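Long-range contacts in probable branched-chain-amino-acid aminotransferase (Thermotoga maritima MSB8, PDB 3CSW), which probably transfers the amino group of leucine, isoleucine or valine to 2-oxoglutarate, using pyridoxal 5'-phosphate as cofactor: residues A[141-146]-A[198-203]; A[132-137]-A[149-154]; A[39-44]-A[145-150]. All coordinates share one frame; numbering follows the deposited sequence. Where two conformers were deposited one is given.

Contact 1: residues A[141-146]-A[198-203]; sequences PPALKI and GILDGI. With PLP (pyridoxal-5'-phosphate), chain E.
This contact is part of the cofactor pocket of a class-IV pyridoxal-phosphate-dependent aminotransferase. Loop 141-146 meets loop 198-203, which leads into helix 203-214. No hydrogen bond joins the two; they meet by packing. L200 carries most of it. Its CG stands anti to the backbone N (chi1 -163°), and its two methyls serve different partners. CD1 rests on the backbone of A143, 3.6 Å from A143 CA. CD2 lies against one face of the cofactor ring, 3.5 Å from PLP C3. K145 crosses L200 at about a right angle, with its CG beside both methyls. Its chain then bends at chi3 and chi4, and K145 NZ ends 3.7 Å from L200 CD2 and 3.0 Å from PLP C4A. By similarity this is the lysine that carries the cofactor, but no covalent link is present here. At the other end P142, in a type I turn, sets its CB 3.6 Å from G198 O. E176 accepts from L200 N, and D201 forms a salt bridge with R65 of helix 56-68. G202 is the N-cap of helix 203-214. Its CA lies 3.5 Å from PLP O4P, so a CB there would clash with that oxygen. The helix start would probably favour the negative phosphate. I203 N donates to PLP O1P over 2.9 Å, at an N-H...O angle of 155°.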
loop_
_atom_site.group_PDB
_atom_site.type_symbol
_atom_site.label_atom_id
_atom_site.label_comp_id
_atom_site.label_asym_id
_atom_site.label_seq_id
_atom_site.Cartn_x
_atom_site.Cartn_y
_atom_site.Cartn_z
ATOM N N PRO A 141 2.144 7.567 -13.793
ATOM C CA PRO A 141 0.789 7.657 -14.287
ATOM C C PRO A 141 0.426 6.460 -15.146
ATOM O O PRO A 141 1.147 6.124 -16.081
ATOM C CB PRO A 141 0.774 8.944 -15.131
ATOM C CG PRO A 141 2.037 9.662 -14.823
ATOM C CD PRO A 141 3.009 8.663 -14.285
ATOM N N PRO A 142 -0.679 5.783 -14.816
ATOM C CA PRO A 142 -1.140 4.645 -15.593
ATOM C C PRO A 142 -1.366 4.944 -17.078
ATOM O O PRO A 142 -1.187 4.052 -17.907
ATOM C CB PRO A 142 -2.467 4.294 -14.933
ATOM C CG PRO A 142 -2.371 4.836 -13.575
ATOM C CD PRO A 142 -1.537 6.044 -13.651
ATOM N N ALA A 143 -1.753 6.180 -17.407
ATOM C CA ALA A 143 -2.001 6.579 -18.793
ATOM C C ALA A 143 -0.736 6.931 -19.583
ATOM O O ALA A 143 -0.839 7.261 -20.758
ATOM C CB ALA A 143 -3.009 7.762 -18.850
ATOM N N LEU A 144 0.447 6.891 -18.970
ATOM C CA LEU A 144 1.697 7.084 -19.740
ATOM C C LEU A 144 2.024 5.818 -20.576
ATOM O O LEU A 144 2.473 4.805 -20.032
ATOM C CB LEU A 144 2.877 7.465 -18.821
ATOM C CG LEU A 144 4.289 7.535 -19.438
ATOM C CD1 LEU A 144 4.360 8.534 -20.621
ATOM C CD2 LEU A 144 5.331 7.859 -18.381
ATOM N N LYS A 145 1.798 5.884 -21.888
ATOM C CA LYS A 145 2.125 4.779 -22.793
ATOM C C LYS A 145 3.540 4.986 -23.276
ATOM O O LYS A 145 3.765 5.743 -24.238
ATOM C CB LYS A 145 1.223 4.742 -24.012
ATOM C CG LYS A 145 -0.082 4.067 -23.847
ATOM C CD LYS A 145 -0.881 4.107 -25.160
ATOM C CE LYS A 145 -0.575 2.946 -26.059
ATOM N NZ LYS A 145 -1.554 1.836 -25.829
ATOM N N ILE A 146 4.476 4.332 -22.581
ATOM C CA ILE A 146 5.903 4.431 -22.832
ATOM C C ILE A 146 6.456 2.987 -23.000
ATOM O O ILE A 146 5.985 2.053 -22.345
ATOM C CB ILE A 146 6.614 5.313 -21.773
ATOM C CG1 ILE A 146 8.028 5.678 -22.258
ATOM C CG2 ILE A 146 6.631 4.639 -20.369
ATOM C CD1 ILE A 146 8.629 6.880 -21.596
ATOM N N GLY A 198 -6.885 2.612 -11.962
ATOM C CA GLY A 198 -5.492 2.858 -12.295
ATOM C C GLY A 198 -5.139 2.211 -13.604
ATOM O O GLY A 198 -4.189 1.428 -13.691
ATOM N N ILE A 199 -5.894 2.557 -14.632
ATOM C CA ILE A 199 -5.790 1.888 -15.915
ATOM C C ILE A 199 -5.621 2.867 -17.068
ATOM O O ILE A 199 -5.803 4.062 -16.905
ATOM C CB ILE A 199 -7.054 0.974 -16.165
ATOM C CG1 ILE A 199 -8.320 1.819 -16.333
ATOM C CG2 ILE A 199 -7.205 -0.021 -15.016
ATOM C CD1 ILE A 199 -9.525 1.110 -16.878
ATOM N N LEU A 200 -5.272 2.318 -18.232
ATOM C CA LEU A 200 -5.248 3.040 -19.497
ATOM C C LEU A 200 -6.675 3.129 -20.074
ATOM O O LEU A 200 -7.407 2.147 -20.072
ATOM C CB LEU A 200 -4.362 2.287 -20.456
ATOM C CG LEU A 200 -3.877 3.025 -21.675
ATOM C CD1 LEU A 200 -2.978 4.163 -21.277
ATOM C CD2 LEU A 200 -3.140 2.048 -22.543
ATOM N N ASP A 201 -7.064 4.321 -20.524
ATOM C CA ASP A 201 -8.390 4.568 -21.121
ATOM C C ASP A 201 -8.365 4.144 -22.591
ATOM O O ASP A 201 -8.228 4.965 -23.496
ATOM C CB ASP A 201 -8.823 6.049 -20.982
ATOM C CG ASP A 201 -7.740 7.039 -21.444
ATOM O OD1 ASP A 201 -6.524 6.708 -21.377
ATOM O OD2 ASP A 201 -8.101 8.156 -21.869
ATOM N N GLY A 202 -8.451 2.843 -22.810
ATOM C CA GLY A 202 -8.417 2.309 -24.148
ATOM C C GLY A 202 -9.531 2.851 -25.029
ATOM O O GLY A 202 -10.671 3.052 -24.572
ATOM N N ILE A 203 -9.179 3.097 -26.281
ATOM C CA ILE A 203 -10.117 3.569 -27.304
ATOM C C ILE A 203 -11.158 2.497 -27.701
ATOM O O ILE A 203 -12.301 2.844 -28.001
ATOM C CB ILE A 203 -9.352 4.110 -28.541
ATOM C CG1 ILE A 203 -8.588 5.373 -28.107
ATOM C CG2 ILE A 203 -10.320 4.315 -29.760
ATOM C CD1 ILE A 203 -7.613 5.917 -29.093
HETATM N N1 PLP E . -4.134 -1.602 -21.723
HETATM C C2 PLP E . -2.781 -1.520 -22.033
HETATM C C2A PLP E . -1.799 -1.721 -20.921
HETATM C C3 PLP E . -2.377 -1.259 -23.361
HETATM O O3 PLP E . -1.046 -1.258 -23.708
HETATM C C4 PLP E . -3.357 -1.080 -24.367
HETATM C C4A PLP E . -2.954 -0.865 -25.800
HETATM O O4A PLP E . -2.673 -1.840 -26.521
HETATM C C5 PLP E . -4.718 -1.174 -24.028
HETATM C C6 PLP E . -5.088 -1.424 -22.705
HETATM C C5A PLP E . -5.794 -1.219 -25.089
HETATM O O4P PLP E . -6.127 0.097 -25.508
HETATM P P PLP E . -6.754 0.417 -26.980
HETATM O O1P PLP E . -6.713 1.937 -27.240
HETATM O O2P PLP E . -8.177 -0.060 -27.029
HETATM O O3P PLP E . -5.884 -0.347 -27.969
#

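Contact 2: residues A[132-137]-A[149-154]; sequences VRRIPD and RTDIVL
The tight part of this contact is a buried salt-bridge network around D151, in the first turn of helix 150-156. R149, at the N-cap position, grips the carboxylate side-on. R149 NE donates to D151 OD1 over 2.9 Å at 179°, and R149 NH2 donates to D151 OD2 over 3.2 Å. Each D151 oxygen accepts from R149 on its syn lone pair. R134 NH1 and I135 N each reach D151 OD2 from above the carboxylate plane, both at 3.0 Å. I152 N donates to D151 OD1, so five bonds fix the group. I135 CG1 packs on the carboxylate, and V132 CG1 on D151 O at 3.5 Å. The R134 chain bends back at chi2, and its NH1 lies over one face of the R149 guanidinium, 3.3 Å from R149 NH2. R134 NE has a salt bridge to E176. I152, with CD1 over a face of the R134 guanidinium, also touches PLP, so the network lies just behind the cofactor pocket. Looser is the touch of V132 CG2 on L154 CB, at 4.0 Å. On the solvent side water 1 bridges I135 O and R149 NH2, and the loop runs out to the exposed D137. An alanine at D151 would remove the acceptor of all five bonds, and R134 and R149 would probably lose the shared counter-charge that lets them lie so close. The carboxylate takes bonds from two arginines, which is consistent with its staying ionised.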
loop_
_atom_site.group_PDB
_atom_site.type_symbol
_atom_site.label_atom_id
_atom_site.label_comp_id
_atom_site.label_asym_id
_atom_site.label_seq_id
_atom_site.Cartn_x
_atom_site.Cartn_y
_atom_site.Cartn_z
ATOM N N VAL A 132 2.702 -9.739 -12.099
ATOM C CA VAL A 132 3.090 -8.364 -12.065
ATOM C C VAL A 132 1.847 -7.516 -11.748
ATOM O O VAL A 132 0.821 -7.634 -12.436
ATOM C CB VAL A 132 3.681 -7.960 -13.430
ATOM C CG1 VAL A 132 4.094 -6.512 -13.413
ATOM C CG2 VAL A 132 4.868 -8.870 -13.787
ATOM N N ARG A 133 1.939 -6.691 -10.695
ATOM C CA ARG A 133 0.891 -5.742 -10.358
ATOM C C ARG A 133 1.114 -4.457 -11.123
ATOM O O ARG A 133 2.239 -4.055 -11.361
ATOM C CB ARG A 133 0.814 -5.435 -8.863
ATOM C CG ARG A 133 0.522 -6.603 -7.962
ATOM C CD ARG A 133 -0.836 -7.204 -8.243
ATOM N NE ARG A 133 -1.035 -8.365 -7.381
ATOM C CZ ARG A 133 -1.692 -8.388 -6.223
ATOM N NH1 ARG A 133 -2.304 -7.308 -5.726
ATOM N NH2 ARG A 133 -1.736 -9.530 -5.536
ATOM N N ARG A 134 0.017 -3.828 -11.521
ATOM C CA ARG A 134 0.045 -2.541 -12.211
ATOM C C ARG A 134 0.697 -1.482 -11.317
ATOM O O ARG A 134 0.397 -1.412 -10.130
ATOM C CB ARG A 134 -1.376 -2.131 -12.570
ATOM C CG ARG A 134 -1.502 -0.993 -13.569
ATOM C CD ARG A 134 -1.269 -1.517 -14.967
ATOM N NE ARG A 134 -1.776 -0.619 -15.992
ATOM C CZ ARG A 134 -1.049 0.129 -16.819
ATOM N NH1 ARG A 134 0.269 0.149 -16.775
ATOM N NH2 ARG A 134 -1.665 0.873 -17.727
ATOM N N ILE A 135 1.590 -0.660 -11.896
ATOM C CA ILE A 135 2.305 0.362 -11.133
ATOM C C ILE A 135 1.281 1.396 -10.678
ATOM O O ILE A 135 0.445 1.840 -11.495
ATOM C CB ILE A 135 3.434 1.077 -11.955
ATOM C CG1 ILE A 135 4.519 0.084 -12.382
ATOM C CG2 ILE A 135 4.024 2.251 -11.138
ATOM C CD1 ILE A 135 5.599 0.693 -13.359
ATOM N N PRO A 136 1.322 1.766 -9.383
ATOM C CA PRO A 136 0.330 2.712 -8.872
ATOM C C PRO A 136 0.668 4.146 -9.278
ATOM O O PRO A 136 1.818 4.441 -9.589
ATOM C CB PRO A 136 0.421 2.519 -7.345
ATOM C CG PRO A 136 1.831 2.153 -7.105
ATOM C CD PRO A 136 2.241 1.322 -8.318
ATOM N N ASP A 137 -0.341 5.008 -9.246
ATOM C CA ASP A 137 -0.224 6.422 -9.601
ATOM C C ASP A 137 0.893 7.192 -8.873
ATOM O O ASP A 137 1.517 8.062 -9.466
ATOM C CB ASP A 137 -1.597 7.134 -9.389
ATOM C CG ASP A 137 -1.677 8.485 -10.108
ATOM O OD1 ASP A 137 -1.425 8.554 -11.339
ATOM O OD2 ASP A 137 -1.996 9.496 -9.435
ATOM N N ARG A 149 8.057 0.954 -19.761
ATOM C CA ARG A 149 7.425 0.836 -18.448
ATOM C C ARG A 149 7.382 -0.641 -18.024
ATOM O O ARG A 149 6.896 -1.521 -18.749
ATOM C CB ARG A 149 6.056 1.519 -18.389
ATOM C CG ARG A 149 4.943 0.906 -19.230
ATOM C CD ARG A 149 3.675 1.676 -18.979
ATOM N NE ARG A 149 3.303 1.558 -17.562
ATOM C CZ ARG A 149 2.728 2.509 -16.832
ATOM N NH1 ARG A 149 2.479 3.706 -17.338
ATOM N NH2 ARG A 149 2.451 2.281 -15.543
ATOM N N THR A 150 7.887 -0.900 -16.829
ATOM C CA THR A 150 8.275 -2.245 -16.466
ATOM C C THR A 150 7.109 -3.159 -16.089
ATOM O O THR A 150 7.256 -4.374 -16.176
ATOM C CB THR A 150 9.360 -2.215 -15.384
ATOM O OG1 THR A 150 8.949 -1.322 -14.361
ATOM C CG2 THR A 150 10.730 -1.711 -15.954
ATOM N N ASP A 151 5.964 -2.614 -15.668
ATOM C CA ASP A 151 4.799 -3.490 -15.423
ATOM C C ASP A 151 4.360 -4.176 -16.734
ATOM O O ASP A 151 4.191 -5.394 -16.780
ATOM C CB ASP A 151 3.613 -2.794 -14.705
ATOM C CG ASP A 151 3.211 -1.431 -15.304
ATOM O OD1 ASP A 151 3.881 -0.907 -16.232
ATOM O OD2 ASP A 151 2.213 -0.860 -14.793
ATOM N N ILE A 152 4.201 -3.388 -17.787
ATOM C CA ILE A 152 3.790 -3.887 -19.092
ATOM C C ILE A 152 4.923 -4.719 -19.750
ATOM O O ILE A 152 4.664 -5.786 -20.310
ATOM C CB ILE A 152 3.317 -2.736 -20.026
ATOM C CG1 ILE A 152 2.117 -1.975 -19.426
ATOM C CG2 ILE A 152 2.996 -3.287 -21.417
ATOM C CD1 ILE A 152 0.876 -2.847 -19.005
ATOM N N VAL A 153 6.175 -4.274 -19.659
ATOM C CA VAL A 153 7.301 -5.055 -20.224
ATOM C C VAL A 153 7.402 -6.428 -19.532
ATOM O O VAL A 153 7.451 -7.469 -20.196
ATOM C CB VAL A 153 8.663 -4.271 -20.157
ATOM C CG1 VAL A 153 9.887 -5.189 -20.486
ATOM C CG2 VAL A 153 8.622 -3.073 -21.087
ATOM N N LEU A 154 7.401 -6.449 -18.205
ATOM C CA LEU A 154 7.509 -7.725 -17.491
ATOM C C LEU A 154 6.278 -8.619 -17.675
ATOM O O LEU A 154 6.406 -9.827 -17.820
ATOM C CB LEU A 154 7.841 -7.499 -16.009
ATOM C CG LEU A 154 9.194 -6.821 -15.748
ATOM C CD1 LEU A 154 9.428 -6.590 -14.233
ATOM C CD2 LEU A 154 10.303 -7.672 -16.341
HETATM O O HOH W 1 1.004 3.508 -13.508
#

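Contact 3: residues A[39-44]-A[145-150]; sequences QGAVYE and KITGRT. With PLP (pyridoxal-5'-phosphate), chain E.
K145 and I146 run antiparallel to the start of strand 42-49 and form a single beta bridge with it, at the edge of the cofactor pocket. V42 and I146 are a non-hydrogen-bonded pair. Y43 N donates to K145 O over 3.0 Å, and T147 N donates to A41 O over 2.9 Å. A41 N turns to a side chain instead: it donates to T147 OG1, 2.9 Å away and nearly straight at 168°. This works because T147 OG1 sits between the backbone N and the carbonyl carbon (chi1 52°). T147 CG2 packs against the Y43 ring. The K145 chain crosses Y43 at about a right angle. Its CE lies over one ring face in a CH-pi contact, 4.2 Å from the centroid. E44 bends round so that its OE2 is 3.3 Å from K145 CD. The lysine methylenes are therefore held between Y43 and E44. G40, just before the strand, lets the chain come close to I146, since a CB there would clash with I146 CG1. In the next shell, E44 is held by R62 and H59 of helix 56-68, and K145 N bonds to S66 OG. T147 OG1 also bonds to L38 O of the second subunit, which ties the bridge to the subunit interface. At the ring edge, water 2 lies 3.1 Å from Y43 OH and donates to I146 O over 2.8 Å.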
loop_
_atom_site.group_PDB
_atom_site.type_symbol
_atom_site.label_atom_id
_atom_site.label_comp_id
_atom_site.label_asym_id
_atom_site.label_seq_id
_atom_site.Cartn_x
_atom_site.Cartn_y
_atom_site.Cartn_z
ATOM N N GLN A 39 15.743 4.811 -22.737
ATOM C CA GLN A 39 14.871 5.277 -21.658
ATOM C C GLN A 39 13.379 5.164 -21.990
ATOM O O GLN A 39 12.538 5.387 -21.112
ATOM C CB GLN A 39 15.202 6.732 -21.288
ATOM C CG GLN A 39 16.649 6.887 -20.821
ATOM C CD GLN A 39 17.000 8.278 -20.297
ATOM O OE1 GLN A 39 17.949 8.885 -20.766
ATOM N NE2 GLN A 39 16.253 8.768 -19.306
ATOM N N GLY A 40 13.062 4.866 -23.257
ATOM C CA GLY A 40 11.701 4.669 -23.709
ATOM C C GLY A 40 11.211 5.707 -24.716
ATOM O O GLY A 40 11.644 6.847 -24.706
ATOM N N ALA A 41 10.316 5.281 -25.603
ATOM C CA ALA A 41 9.599 6.178 -26.497
ATOM C C ALA A 41 8.119 6.147 -26.137
ATOM O O ALA A 41 7.590 5.091 -25.789
ATOM C CB ALA A 41 9.781 5.746 -27.948
ATOM N N VAL A 42 7.460 7.304 -26.204
ATOM C CA VAL A 42 6.014 7.415 -26.053
ATOM C C VAL A 42 5.407 6.817 -27.314
ATOM O O VAL A 42 5.970 6.999 -28.397
ATOM C CB VAL A 42 5.599 8.901 -25.887
ATOM C CG1 VAL A 42 4.128 9.107 -26.207
ATOM C CG2 VAL A 42 5.945 9.395 -24.470
ATOM N N TYR A 43 4.289 6.099 -27.206
ATOM C CA TYR A 43 3.750 5.449 -28.399
ATOM C C TYR A 43 2.239 5.252 -28.451
ATOM O O TYR A 43 1.548 5.315 -27.439
ATOM C CB TYR A 43 4.438 4.089 -28.591
ATOM C CG TYR A 43 3.911 2.985 -27.703
ATOM C CD1 TYR A 43 4.379 2.837 -26.402
ATOM C CD2 TYR A 43 2.965 2.068 -28.172
ATOM C CE1 TYR A 43 3.908 1.830 -25.578
ATOM C CE2 TYR A 43 2.488 1.049 -27.357
ATOM C CZ TYR A 43 2.972 0.944 -26.057
ATOM O OH TYR A 43 2.533 -0.035 -25.220
ATOM N N GLU A 44 1.763 4.993 -29.668
ATOM C CA GLU A 44 0.370 4.645 -29.950
ATOM C C GLU A 44 0.314 3.543 -31.007
ATOM O O GLU A 44 1.247 3.399 -31.802
ATOM C CB GLU A 44 -0.396 5.877 -30.453
ATOM C CG GLU A 44 -0.842 6.858 -29.371
ATOM C CD GLU A 44 -1.800 6.229 -28.351
ATOM O OE1 GLU A 44 -2.616 5.384 -28.741
ATOM O OE2 GLU A 44 -1.736 6.591 -27.158
ATOM N N LYS A 145 1.798 5.884 -21.888
ATOM C CA LYS A 145 2.125 4.779 -22.793
ATOM C C LYS A 145 3.540 4.986 -23.276
ATOM O O LYS A 145 3.765 5.743 -24.238
ATOM C CB LYS A 145 1.223 4.742 -24.012
ATOM C CG LYS A 145 -0.082 4.067 -23.847
ATOM C CD LYS A 145 -0.881 4.107 -25.160
ATOM C CE LYS A 145 -0.575 2.946 -26.059
ATOM N NZ LYS A 145 -1.554 1.836 -25.829
ATOM N N ILE A 146 4.476 4.332 -22.581
ATOM C CA ILE A 146 5.903 4.431 -22.832
ATOM C C ILE A 146 6.456 2.987 -23.000
ATOM O O ILE A 146 5.985 2.053 -22.345
ATOM C CB ILE A 146 6.614 5.313 -21.773
ATOM C CG1 ILE A 146 8.028 5.678 -22.258
ATOM C CG2 ILE A 146 6.631 4.639 -20.369
ATOM C CD1 ILE A 146 8.629 6.880 -21.596
ATOM N N THR A 147 7.374 2.804 -23.946
ATOM C CA THR A 147 7.817 1.466 -24.373
ATOM C C THR A 147 8.551 0.652 -23.288
ATOM O O THR A 147 8.541 -0.587 -23.309
ATOM C CB THR A 147 8.738 1.545 -25.622
ATOM O OG1 THR A 147 9.801 2.482 -25.366
ATOM C CG2 THR A 147 7.935 1.944 -26.892
ATOM N N GLY A 148 9.179 1.348 -22.347
ATOM C CA GLY A 148 9.950 0.691 -21.305
ATOM C C GLY A 148 9.314 0.522 -19.949
ATOM O O GLY A 148 9.977 0.017 -19.058
ATOM N N ARG A 149 8.057 0.954 -19.761
ATOM C CA ARG A 149 7.425 0.836 -18.448
ATOM C C ARG A 149 7.382 -0.641 -18.024
ATOM O O ARG A 149 6.896 -1.521 -18.749
ATOM C CB ARG A 149 6.056 1.519 -18.389
ATOM C CG ARG A 149 4.943 0.906 -19.230
ATOM C CD ARG A 149 3.675 1.676 -18.979
ATOM N NE ARG A 149 3.303 1.558 -17.562
ATOM C CZ ARG A 149 2.728 2.509 -16.832
ATOM N NH1 ARG A 149 2.479 3.706 -17.338
ATOM N NH2 ARG A 149 2.451 2.281 -15.543
ATOM N N THR A 150 7.887 -0.900 -16.829
ATOM C CA THR A 150 8.275 -2.245 -16.466
ATOM C C THR A 150 7.109 -3.159 -16.089
ATOM O O THR A 150 7.256 -4.374 -16.176
ATOM C CB THR A 150 9.360 -2.215 -15.384
ATOM O OG1 THR A 150 8.949 -1.322 -14.361
ATOM C CG2 THR A 150 10.730 -1.711 -15.954
HETATM N N1 PLP E . -4.134 -1.602 -21.723
HETATM C C2 PLP E . -2.781 -1.520 -22.033
HETATM C C2A PLP E . -1.799 -1.721 -20.921
HETATM C C3 PLP E . -2.377 -1.259 -23.361
HETATM O O3 PLP E . -1.046 -1.258 -23.708
HETATM C C4 PLP E . -3.357 -1.080 -24.367
HETATM C C4A PLP E . -2.954 -0.865 -25.800
HETATM O O4A PLP E . -2.673 -1.840 -26.521
HETATM C C5 PLP E . -4.718 -1.174 -24.028
HETATM C C6 PLP E . -5.088 -1.424 -22.705
HETATM C C5A PLP E . -5.794 -1.219 -25.089
HETATM O O4P PLP E . -6.127 0.097 -25.508
HETATM P P PLP E . -6.754 0.417 -26.980
HETATM O O1P PLP E . -6.713 1.937 -27.240
HETATM O O2P PLP E . -8.177 -0.060 -27.029
HETATM O O3P PLP E . -5.884 -0.347 -27.969
HETATM O O HOH W 2 4.078 -0.029 -22.535
#

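Following the chain from the N terminus, the first contact segment met is 39-44, at the start of strand 42-49. Contact 3 closes a loop of 100 residues by joining it to 145-150. Contact 2 closes a much shorter one, from 132-137 to the start of helix 150-156, and lies within the span of contact 3 except at its end. Contact 1 starts at 141-146, shares K145 and I146 with contact 3, and runs on to 198-203 before helix 203-214. Contacts 1 and 2 cross, as their segments alternate. R149 NH1 joins them by hydrogen bonds to P141 O and L144 O. Together they tie the six-stranded sheet to both helix starts around the cofactor.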